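Local coordinates for protein aminopentol aminotransferase (PDB 6HBS) that catalyses the pyridoxal-phosphate-dependent deamination of aminopentol, a fumonisin B1 breakdown product, to its 2-keto form, passing the amino group preferably to pyruvate, at residues R29-E34 with H373-M378; V106-W111 with D252-G257; V192-F197 with C242-L247; Y359-A364 with R398-V403. All blocks are in the same frame, centred on the assembly; numbering follows the deposited sequence.

Contact 1 (R29-E34 with H373-M378)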
# COMPACT_ATOMS: atom_id res chain seq x y z
N ARG A 29 15.76 12.02 -10.96
CA ARG A 29 16.32 11.69 -12.27
C ARG A 29 16.06 12.80 -13.31
O ARG A 29 16.90 13.04 -14.17
CB ARG A 29 15.72 10.37 -12.75
CG ARG A 29 16.19 9.94 -14.13
CD ARG A 29 16.05 8.44 -14.35
NE ARG A 29 17.16 7.97 -15.16
CZ ARG A 29 17.21 7.98 -16.49
NH1 ARG A 29 18.37 7.78 -17.10
NH2 ARG A 29 16.12 8.18 -17.21
N LEU A 30 14.87 13.42 -13.28
CA LEU A 30 14.45 14.42 -14.28
C LEU A 30 14.59 15.86 -13.76
O LEU A 30 14.08 16.75 -14.42
CB LEU A 30 12.99 14.15 -14.67
CG LEU A 30 12.72 12.81 -15.35
CD1 LEU A 30 11.23 12.66 -15.66
CD2 LEU A 30 13.55 12.66 -16.62
N LEU A 31 15.25 16.06 -12.61
CA LEU A 31 15.44 17.40 -12.02
C LEU A 31 16.87 17.87 -12.24
O LEU A 31 17.75 17.07 -12.51
CB LEU A 31 15.13 17.37 -10.52
CG LEU A 31 13.65 17.27 -10.18
CD1 LEU A 31 13.45 16.99 -8.70
CD2 LEU A 31 12.91 18.54 -10.59
N PRO A 32 17.16 19.19 -12.11
CA PRO A 32 18.55 19.65 -12.11
C PRO A 32 19.38 18.89 -11.08
O PRO A 32 18.87 18.42 -10.05
CB PRO A 32 18.46 21.16 -11.84
CG PRO A 32 17.06 21.52 -12.37
CD PRO A 32 16.19 20.30 -12.08
N PRO A 33 20.70 18.73 -11.32
CA PRO A 33 21.54 17.89 -10.45
C PRO A 33 21.70 18.43 -9.03
O PRO A 33 22.06 17.68 -8.13
CB PRO A 33 22.88 17.84 -11.22
CG PRO A 33 22.89 19.12 -12.02
CD PRO A 33 21.45 19.30 -12.44
N GLU A 34 21.40 19.72 -8.84
CA GLU A 34 21.48 20.37 -7.54
C GLU A 34 20.43 19.84 -6.56
O GLU A 34 20.56 20.03 -5.36
CB GLU A 34 21.29 21.89 -7.70
CG GLU A 34 22.42 22.55 -8.47
CD GLU A 34 22.19 22.79 -9.95
OE1 GLU A 34 21.39 22.05 -10.57
OE2 GLU A 34 22.82 23.71 -10.48
N HIS A 373 9.30 23.23 -7.62
CA HIS A 373 9.37 22.16 -8.59
C HIS A 373 9.08 22.70 -9.98
O HIS A 373 8.07 23.37 -10.17
CB HIS A 373 8.40 21.04 -8.22
CG HIS A 373 8.75 19.72 -8.84
ND1 HIS A 373 8.78 19.51 -10.21
CD2 HIS A 373 9.00 18.52 -8.28
CE1 HIS A 373 9.11 18.26 -10.45
NE2 HIS A 373 9.26 17.62 -9.28
N PRO A 374 9.96 22.44 -10.97
CA PRO A 374 9.76 22.97 -12.32
C PRO A 374 8.79 22.21 -13.23
O PRO A 374 8.48 22.77 -14.30
CB PRO A 374 11.18 22.87 -12.91
CG PRO A 374 11.75 21.67 -12.27
CD PRO A 374 11.25 21.74 -10.85
N TYR A 375 8.30 21.00 -12.85
CA TYR A 375 7.34 20.29 -13.75
C TYR A 375 6.11 19.69 -13.04
O TYR A 375 5.14 19.33 -13.71
CB TYR A 375 8.10 19.30 -14.66
CG TYR A 375 8.67 18.07 -14.01
CD1 TYR A 375 7.85 17.05 -13.54
CD2 TYR A 375 10.04 17.91 -13.88
CE1 TYR A 375 8.36 15.90 -12.96
CE2 TYR A 375 10.57 16.77 -13.28
CZ TYR A 375 9.73 15.75 -12.84
OH TYR A 375 10.25 14.65 -12.24
N HIS A 376 6.11 19.62 -11.71
CA HIS A 376 5.05 19.00 -10.92
C HIS A 376 4.41 20.07 -10.07
O HIS A 376 5.11 20.94 -9.52
CB HIS A 376 5.60 17.87 -10.04
CG HIS A 376 4.59 17.00 -9.36
ND1 HIS A 376 3.78 17.47 -8.33
CD2 HIS A 376 4.29 15.68 -9.52
CE1 HIS A 376 3.00 16.48 -7.90
NE2 HIS A 376 3.30 15.36 -8.62
N ASN A 377 3.09 19.99 -9.88
CA ASN A 377 2.43 20.97 -9.06
C ASN A 377 2.97 20.90 -7.63
O ASN A 377 3.42 19.84 -7.17
CB ASN A 377 0.91 20.87 -9.03
CG ASN A 377 0.40 19.68 -8.25
OD1 ASN A 377 0.30 18.59 -8.80
ND2 ASN A 377 0.11 19.86 -6.96
N MET A 378 2.92 22.06 -6.97
CA MET A 378 3.32 22.22 -5.59
C MET A 378 2.10 22.22 -4.68
O MET A 378 0.97 22.05 -5.14
CB MET A 378 4.16 23.50 -5.47
CG MET A 378 5.52 23.25 -6.05
SD MET A 378 6.43 24.75 -6.46
CE MET A 378 5.69 25.15 -8.03
O HOH W 1 12.85 13.47 -11.39

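Contact 2 (V106-W111 with D252-G257). With MG (magnesium ion), chain D.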
# COMPACT_ATOMS: atom_id res chain seq x y z
N VAL A 106 -18.24 13.68 4.29
CA VAL A 106 -18.36 13.59 2.83
C VAL A 106 -19.84 13.40 2.49
O VAL A 106 -20.42 12.33 2.70
CB VAL A 106 -17.44 12.48 2.27
CG1 VAL A 106 -17.52 12.31 0.75
CG2 VAL A 106 -16.01 12.71 2.69
N ARG A 107 -20.48 14.47 1.99
CA ARG A 107 -21.94 14.50 1.75
C ARG A 107 -22.42 13.35 0.86
O ARG A 107 -23.46 12.80 1.10
CB ARG A 107 -22.40 15.82 1.13
CG ARG A 107 -22.59 16.95 2.13
CD ARG A 107 -23.22 18.19 1.51
NE ARG A 107 -24.31 17.84 0.59
CZ ARG A 107 -25.59 17.67 0.94
NH1 ARG A 107 -26.00 17.96 2.16
NH2 ARG A 107 -26.45 17.20 0.05
N HIS A 108 -21.68 12.98 -0.19
CA HIS A 108 -22.13 11.95 -1.11
C HIS A 108 -22.09 10.55 -0.49
O HIS A 108 -22.66 9.64 -1.02
CB HIS A 108 -21.32 11.99 -2.42
CG HIS A 108 -20.04 11.23 -2.39
ND1 HIS A 108 -20.00 9.89 -2.69
CD2 HIS A 108 -18.76 11.63 -2.24
CE1 HIS A 108 -18.74 9.47 -2.63
NE2 HIS A 108 -17.97 10.52 -2.35
N ALA A 109 -21.28 10.37 0.56
CA ALA A 109 -20.88 9.03 0.99
C ALA A 109 -21.72 8.55 2.17
O ALA A 109 -22.03 9.34 3.07
CB ALA A 109 -19.42 9.05 1.37
N ASP A 110 -21.98 7.23 2.17
CA ASP A 110 -22.64 6.48 3.25
C ASP A 110 -21.69 5.43 3.86
O ASP A 110 -21.97 4.96 4.97
CB ASP A 110 -23.91 5.84 2.73
CG ASP A 110 -24.82 6.86 2.05
OD1 ASP A 110 -25.15 7.83 2.71
OD2 ASP A 110 -25.09 6.70 0.86
N TRP A 111 -20.59 5.09 3.17
CA TRP A 111 -19.66 4.10 3.68
C TRP A 111 -18.23 4.43 3.29
O TRP A 111 -17.99 5.19 2.36
CB TRP A 111 -20.07 2.69 3.23
CG TRP A 111 -20.21 2.49 1.75
CD1 TRP A 111 -21.38 2.48 1.05
CD2 TRP A 111 -19.16 2.31 0.80
NE1 TRP A 111 -21.13 2.26 -0.28
CE2 TRP A 111 -19.77 2.16 -0.47
CE3 TRP A 111 -17.76 2.22 0.87
CZ2 TRP A 111 -19.04 1.97 -1.64
CZ3 TRP A 111 -17.04 2.04 -0.29
CH2 TRP A 111 -17.67 1.90 -1.53
N ASP A 252 -20.58 9.31 -7.11
CA ASP A 252 -20.99 8.07 -6.47
C ASP A 252 -19.87 7.52 -5.58
O ASP A 252 -20.16 7.01 -4.52
CB ASP A 252 -21.38 7.05 -7.52
CG ASP A 252 -22.49 7.60 -8.41
OD1 ASP A 252 -23.45 8.09 -7.84
OD2 ASP A 252 -22.32 7.62 -9.63
N LEU A 253 -18.62 7.57 -6.07
CA LEU A 253 -17.44 7.15 -5.31
C LEU A 253 -16.45 8.30 -5.31
O LEU A 253 -16.33 9.02 -6.29
CB LEU A 253 -16.76 5.93 -5.96
CG LEU A 253 -17.59 4.67 -6.21
CD1 LEU A 253 -16.76 3.62 -6.90
CD2 LEU A 253 -18.16 4.10 -4.92
N SER A 254 -15.68 8.43 -4.24
CA SER A 254 -14.53 9.32 -4.24
C SER A 254 -13.37 8.57 -3.59
O SER A 254 -13.56 7.82 -2.62
CB SER A 254 -14.84 10.62 -3.53
OG SER A 254 -15.37 10.40 -2.23
N CYS A 255 -12.18 8.81 -4.12
CA CYS A 255 -10.94 8.22 -3.70
C CYS A 255 -10.11 9.29 -2.98
O CYS A 255 -9.98 10.45 -3.46
CB CYS A 255 -10.15 7.71 -4.90
SG CYS A 255 -11.03 6.48 -5.91
N TRP A 256 -9.54 8.89 -1.85
CA TRP A 256 -8.82 9.78 -0.95
C TRP A 256 -7.51 9.13 -0.53
O TRP A 256 -7.39 7.89 -0.50
CB TRP A 256 -9.65 10.09 0.28
CG TRP A 256 -10.96 10.74 -0.00
CD1 TRP A 256 -12.11 10.14 -0.42
CD2 TRP A 256 -11.28 12.12 0.18
NE1 TRP A 256 -13.11 11.06 -0.55
CE2 TRP A 256 -12.63 12.28 -0.18
CE3 TRP A 256 -10.55 13.24 0.59
CZ2 TRP A 256 -13.27 13.51 -0.12
CZ3 TRP A 256 -11.19 14.46 0.64
CH2 TRP A 256 -12.52 14.59 0.27
N GLY A 257 -6.52 9.97 -0.24
CA GLY A 257 -5.23 9.49 0.25
C GLY A 257 -4.33 10.67 0.52
O GLY A 257 -4.83 11.79 0.81
MG MG D . -21.88 11.35 4.30
O HOH W 2 -22.09 13.59 5.15
O HOH W 3 -23.48 10.51 5.94

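Contact 3 (V192-F197 with C242-L247)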
# COMPACT_ATOMS: atom_id res chain seq x y z
N VAL A 192 -16.91 6.60 -14.95
CA VAL A 192 -16.11 7.76 -15.34
C VAL A 192 -15.22 8.15 -14.15
O VAL A 192 -15.74 8.46 -13.05
CB VAL A 192 -17.01 8.97 -15.67
CG1 VAL A 192 -16.20 10.25 -15.84
CG2 VAL A 192 -17.88 8.73 -16.89
N PHE A 193 -13.92 8.18 -14.36
CA PHE A 193 -12.97 8.73 -13.41
C PHE A 193 -12.64 10.16 -13.84
O PHE A 193 -12.33 10.39 -15.03
CB PHE A 193 -11.66 7.93 -13.38
CG PHE A 193 -11.70 6.65 -12.60
CD1 PHE A 193 -12.50 5.59 -12.99
CD2 PHE A 193 -10.91 6.50 -11.46
CE1 PHE A 193 -12.51 4.40 -12.26
CE2 PHE A 193 -10.93 5.31 -10.74
CZ PHE A 193 -11.73 4.27 -11.13
N ALA A 194 -12.70 11.07 -12.86
CA ALA A 194 -12.26 12.46 -13.03
C ALA A 194 -11.47 12.90 -11.79
O ALA A 194 -11.93 12.73 -10.69
CB ALA A 194 -13.48 13.32 -13.22
N THR A 195 -10.30 13.52 -11.99
CA THR A 195 -9.66 14.35 -10.99
C THR A 195 -10.44 15.66 -10.91
O THR A 195 -11.11 16.06 -11.86
CB THR A 195 -8.17 14.59 -11.29
OG1 THR A 195 -7.97 15.31 -12.51
CG2 THR A 195 -7.41 13.29 -11.33
N PRO A 196 -10.47 16.34 -9.76
CA PRO A 196 -11.36 17.48 -9.58
C PRO A 196 -10.86 18.75 -10.27
O PRO A 196 -11.66 19.65 -10.47
CB PRO A 196 -11.44 17.67 -8.06
CG PRO A 196 -10.19 17.02 -7.52
CD PRO A 196 -9.76 15.97 -8.51
N PHE A 197 -9.59 18.80 -10.64
CA PHE A 197 -9.09 19.75 -11.65
C PHE A 197 -7.97 19.05 -12.43
O PHE A 197 -7.58 17.91 -12.09
CB PHE A 197 -8.69 21.09 -11.00
CG PHE A 197 -7.61 21.08 -9.96
CD1 PHE A 197 -7.91 20.84 -8.62
CD2 PHE A 197 -6.30 21.37 -10.31
CE1 PHE A 197 -6.90 20.88 -7.66
CE2 PHE A 197 -5.29 21.40 -9.35
CZ PHE A 197 -5.59 21.14 -8.03
N CYS A 242 -15.52 16.54 -0.68
CA CYS A 242 -15.09 16.24 -2.01
C CYS A 242 -14.86 17.57 -2.75
O CYS A 242 -15.65 18.50 -2.59
CB CYS A 242 -16.14 15.40 -2.71
SG CYS A 242 -15.70 14.96 -4.42
N SER A 243 -13.79 17.63 -3.54
CA SER A 243 -13.36 18.85 -4.17
C SER A 243 -14.37 19.37 -5.21
O SER A 243 -14.16 20.46 -5.70
CB SER A 243 -12.02 18.65 -4.80
OG SER A 243 -11.05 18.27 -3.83
N TRP A 244 -15.38 18.57 -5.62
CA TRP A 244 -16.45 19.06 -6.51
C TRP A 244 -17.65 19.63 -5.75
O TRP A 244 -18.67 19.94 -6.38
CB TRP A 244 -16.88 17.98 -7.52
CG TRP A 244 -16.01 18.01 -8.74
CD1 TRP A 244 -14.88 18.77 -8.95
CD2 TRP A 244 -16.22 17.28 -9.96
NE1 TRP A 244 -14.38 18.55 -10.20
CE2 TRP A 244 -15.17 17.63 -10.84
CE3 TRP A 244 -17.19 16.37 -10.38
CZ2 TRP A 244 -15.07 17.10 -12.12
CZ3 TRP A 244 -17.07 15.84 -11.64
CH2 TRP A 244 -16.02 16.18 -12.49
N THR A 245 -17.55 19.78 -4.43
CA THR A 245 -18.66 20.30 -3.63
C THR A 245 -19.10 21.68 -4.13
O THR A 245 -20.29 21.90 -4.28
CB THR A 245 -18.31 20.48 -2.15
OG1 THR A 245 -17.79 19.24 -1.66
CG2 THR A 245 -19.53 20.86 -1.35
N HIS A 246 -18.15 22.59 -4.39
CA HIS A 246 -18.43 23.98 -4.83
C HIS A 246 -19.02 24.05 -6.26
O HIS A 246 -19.51 25.10 -6.64
CB HIS A 246 -17.18 24.86 -4.67
CG HIS A 246 -16.85 25.22 -3.24
ND1 HIS A 246 -15.59 24.98 -2.67
CD2 HIS A 246 -17.58 25.83 -2.28
CE1 HIS A 246 -15.58 25.41 -1.43
NE2 HIS A 246 -16.79 25.94 -1.16
N LEU A 247 -19.00 22.96 -7.03
CA LEU A 247 -19.70 22.86 -8.34
C LEU A 247 -21.12 22.31 -8.18
O LEU A 247 -21.82 22.18 -9.17
CB LEU A 247 -18.90 21.96 -9.30
CG LEU A 247 -17.50 22.44 -9.68
CD1 LEU A 247 -16.91 21.59 -10.78
CD2 LEU A 247 -17.51 23.91 -10.11

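Contact 4 (Y359-A364 with R398-V403)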
# COMPACT_ATOMS: atom_id res chain seq x y z
N TYR A 359 13.76 25.15 -15.04
CA TYR A 359 14.72 24.28 -14.40
C TYR A 359 15.76 25.14 -13.69
O TYR A 359 16.09 24.95 -12.48
CB TYR A 359 15.32 23.30 -15.41
CG TYR A 359 14.56 22.00 -15.53
CD1 TYR A 359 13.18 21.97 -15.63
CD2 TYR A 359 15.22 20.78 -15.45
CE1 TYR A 359 12.49 20.77 -15.74
CE2 TYR A 359 14.54 19.57 -15.52
CZ TYR A 359 13.17 19.56 -15.68
OH TYR A 359 12.50 18.38 -15.72
N ALA A 360 16.25 26.15 -14.42
CA ALA A 360 17.34 26.98 -13.90
C ALA A 360 16.84 27.79 -12.69
O ALA A 360 17.54 27.91 -11.67
CB ALA A 360 17.88 27.86 -15.01
N TRP A 361 15.61 28.29 -12.77
CA TRP A 361 15.00 29.10 -11.73
C TRP A 361 14.77 28.25 -10.47
O TRP A 361 15.07 28.68 -9.40
CB TRP A 361 13.69 29.70 -12.23
CG TRP A 361 12.99 30.58 -11.25
CD1 TRP A 361 13.34 31.86 -10.90
CD2 TRP A 361 11.82 30.25 -10.48
NE1 TRP A 361 12.47 32.34 -9.96
CE2 TRP A 361 11.53 31.38 -9.67
CE3 TRP A 361 11.02 29.11 -10.36
CZ2 TRP A 361 10.44 31.40 -8.80
CZ3 TRP A 361 9.93 29.14 -9.52
CH2 TRP A 361 9.67 30.26 -8.72
N ALA A 362 14.23 27.04 -10.66
CA ALA A 362 13.96 26.15 -9.54
C ALA A 362 15.28 25.82 -8.84
O ALA A 362 15.35 25.82 -7.63
CB ALA A 362 13.22 24.89 -10.02
N ALA A 363 16.34 25.57 -9.62
CA ALA A 363 17.62 25.17 -9.02
C ALA A 363 18.19 26.35 -8.22
O ALA A 363 18.78 26.15 -7.17
CB ALA A 363 18.60 24.70 -10.06
N ALA A 364 18.04 27.57 -8.77
CA ALA A 364 18.56 28.79 -8.13
C ALA A 364 17.81 29.02 -6.81
O ALA A 364 18.38 29.48 -5.85
CB ALA A 364 18.44 29.97 -9.07
N ARG A 398 16.19 36.51 -5.89
CA ARG A 398 17.56 36.18 -6.27
C ARG A 398 17.58 35.17 -7.43
O ARG A 398 18.53 35.14 -8.22
CB ARG A 398 18.34 35.69 -5.05
CG ARG A 398 18.57 36.82 -4.05
CD ARG A 398 19.61 36.55 -2.99
NE ARG A 398 19.24 35.43 -2.15
CZ ARG A 398 18.38 35.48 -1.14
NH1 ARG A 398 17.88 36.64 -0.76
NH2 ARG A 398 18.01 34.35 -0.53
N ALA A 399 16.56 34.31 -7.50
CA ALA A 399 16.54 33.26 -8.49
C ALA A 399 16.24 33.86 -9.87
O ALA A 399 16.85 33.46 -10.86
CB ALA A 399 15.53 32.19 -8.09
N PHE A 400 15.28 34.79 -9.93
CA PHE A 400 15.00 35.55 -11.15
C PHE A 400 16.27 36.24 -11.65
O PHE A 400 16.60 36.14 -12.84
CB PHE A 400 13.87 36.56 -10.93
CG PHE A 400 12.47 35.98 -10.95
CD1 PHE A 400 11.92 35.46 -12.12
CD2 PHE A 400 11.68 35.99 -9.82
CE1 PHE A 400 10.65 34.92 -12.12
CE2 PHE A 400 10.40 35.47 -9.83
CZ PHE A 400 9.89 34.92 -10.97
N SER A 401 17.03 36.88 -10.73
CA SER A 401 18.28 37.59 -11.09
C SER A 401 19.28 36.60 -11.68
O SER A 401 19.90 36.89 -12.69
CB SER A 401 18.93 38.32 -9.93
OG SER A 401 18.03 39.27 -9.38
N ALA A 402 19.43 35.44 -11.02
CA ALA A 402 20.42 34.45 -11.44
C ALA A 402 20.08 33.91 -12.84
O ALA A 402 20.97 33.63 -13.65
CB ALA A 402 20.54 33.35 -10.40
N VAL A 403 18.79 33.77 -13.12
CA VAL A 403 18.34 33.27 -14.42
C VAL A 403 18.65 34.31 -15.51
O VAL A 403 19.11 33.94 -16.60
CB VAL A 403 16.84 32.90 -14.37
CG1 VAL A 403 16.17 32.92 -15.72
CG2 VAL A 403 16.66 31.54 -13.70

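Contact 1 (R29-E34 with H373-M378)
Leu-31 holds its CG beside the backbone N and anti to its carbonyl carbon (chi1 -74°), and Tyr-375 sets its CG between backbone N and carbonyl carbon (chi1 71°); with both CG atoms placed this way, Leu-31 CD2 comes against Tyr-375 CE2. They join two loops of the small domain of this fold type I aminotransferase, one before strand 39-43 and one after strand 370-371. A branched leucine suits the junction because a single methyl, CD2, meets three partners. Leu-31 CD2 lies 3.6 Å from Pro-374 CD, the two side chains crossing at about a right angle. The same CD2 makes a CH-pi contact with His-373, 4.1 Å from the ring centroid and displaced toward the rim. The histidine is held flat between Leu-31 CD2 on one face and His-376 CB on the other, while its ND1 accepts the Tyr-375 N-H in the ring plane (3.1 Å). Its CE1 sits above the centre of the Tyr-375 ring. An alanine in place of His-373 would probably deprive the Tyr-375 N-H of the ND1 acceptor and open a gap between Leu-31, His-376 and the tyrosine ring. At the outer end of the tyrosine, Tyr-375 OH is 3.7 Å from Leu-30 CB. One water closes the contact, accepting from Leu-30 N at 2.8 Å and hydrogen-bonding Tyr-375 OH at 3.0 Å.

Contact 2 (V106-W111 with D252-G257)
This is a buried polar and apolar contact at one side of the large domain of a fold type I aminotransferase, where His-108, on the loop between helix 94-105 and strand 111-115, reaches Ser-254 on strand 253-256 of the central seven-stranded sheet. The loop makes a type I beta turn from Val-106 to Ala-109, and its far side carries a magnesium ion. Val-106 O and Ala-109 O each bind the metal at 2.4 Å; two waters and Val-103 O are further ligands. The turn, closed by the bond from Ala-109 N to Val-106 O, brings both carbonyl oxygens to the same ion.

His-108 already directs its CB at the strand, and its CG sits between the backbone N and the carbonyl carbon (chi1 86°), the crowded position. His-108 NE2 and Ser-254 OG lie 2.6 Å apart in a nearly straight hydrogen bond (174°) within the ring plane; either could be the donor. A serine suits this buried site, since its one small hydroxyl serves two rings. Apolar contacts flank the polar centre. Val-106 CG2 packs on Trp-256 CZ2 at 4.0 Å, and Trp-111 CZ2 rests against Leu-253 CD2, while the indole N-H of Trp-111 bonds Ser-272 O. Asp-252, just before the strand, turns its carboxylate to Arg-217 and Lys-274. The second bond on the serine comes from Trp-256, whose NE1 donates to Ser-254 OG at 2.9 Å, the oxygen lying 17° out of the indole plane.

Contact 3 (V192-F197 with C242-L247)
Trp-244 sets the pyrrole part of its indole against Pro-196, and the benzene part continues to Ala-194, whose CB is 3.9 Å from Trp-244 CH2. With chi2 at 7°, CD1 of Trp-244 nearly eclipses CA, and it lies 3.7 Å from Pro-196 CB. Where the chain leaves strand 189-194, Trp-244 NE1 donates to Pro-196 O at 2.9 Å. The oxygen lies in the indole plane, but the bond is somewhat bent (152°) and meets the carbonyl from the side, at a C=O...N angle of 108°. A tryptophan fits this place because one residue supplies apolar ring carbons for the alanine and proline and an N-H for a buried carbonyl. Leu-247 CD1, farther along its own segment, covers one face of the indole near the rim.

Beside the ring the backbones come nearest at Pro-196 and Ser-243, where the two CB atoms are only 3.5 Å apart, tighter than ordinary van der Waals contact. Small serine is well matched to so close an approach, and its OG is hydrogen-bonded to Asp-231 OD1. The type I turn from Cys-242 to Thr-245 presents Ser-243 and Trp-244 side by side to the proline. On the strand side, Thr-195 points away from the turn; its OG1 donates to Phe-197 O at 2.7 Å, and its side chain is about 4 Å from pyridoxal phosphate. The contact lies at the C-terminal end of a central parallel strand, the end at which fold type I enzymes bind their cofactor.

Contact 4 (Y359-A364 with R398-V403)
Trp-361 and Phe-400 fill the buried half of the crossing between helices 356-367 and 386-405, whereas alanines meet on its partly exposed half. The short segments approach to 8.4 Å between axes, and their directions differ by 134°, midway between perpendicular and antiparallel. Trp-361 directs its CB past helix 386-405 rather than at it, but with CG anti to the backbone N (chi1 -178°) the end of the indole comes nearer. Trp-361 NE1 stands 3.5 Å above the centre of the Phe-400 ring, nearly equidistant from all six carbons. The two ring planes are oblique, at 44°. This buried N-H has no polar partner anywhere in the model; the nitrogen lies over the phenylalanine face, though the N-H is not aimed squarely at the ring. Replacing Phe-400 by an alanine would probably open a gap beside Trp-361 NE1 and leave the indole free to shift. His-332 meets the Phe-400 ring too, while Phe-349 packs edge-to-face with Trp-361.

The closeness of the helices depends on small residues. Ala-399 CB touches Trp-361 CD1 at 3.6 Å and Ala-364 CB at 3.8 Å, so a single methyl spans both halves. Val-403 adds a branch, CG2, that presses on the backbone of helix 356-367, 3.5 Å from Trp-361 N. Toward solvent the contacts lengthen: Ala-364 CB is 4.2 Å from Ala-402 CB, and Ala-360 CB 4.1 Å from Val-403 CG2. Alanine methyls on the outer side and an oblique aromatic pair within make this an alanine-lined helix-helix crossing in the small domain of a class III aminotransferase, away from the cofactor.

The four contacts form two pairs on different sides of the molecule. Contacts 1 and 4, centres 13 Å apart, share Tyr-359, whose OH is 2.6 Å from Leu-30 O, probably a hydrogen bond; their segments alternate along the chain. Contacts 2 and 3, centres 11 Å apart, both reach the seven-stranded sheet and touch where Trp-256 CH2 lies 3.7 Å from Cys-242 N. Contact 3 is nested inside contact 2, and both lie within the loop closed by contact 1. Contact 3 comes nearest to pyridoxal phosphate, through the side chain of Thr-195; the cofactor is about 10 Å from the side chain of Trp-256 in contact 2 and about 13 Å from that of Tyr-375 in contact 1. Contact 4 lies away from the cofactor and metal sites.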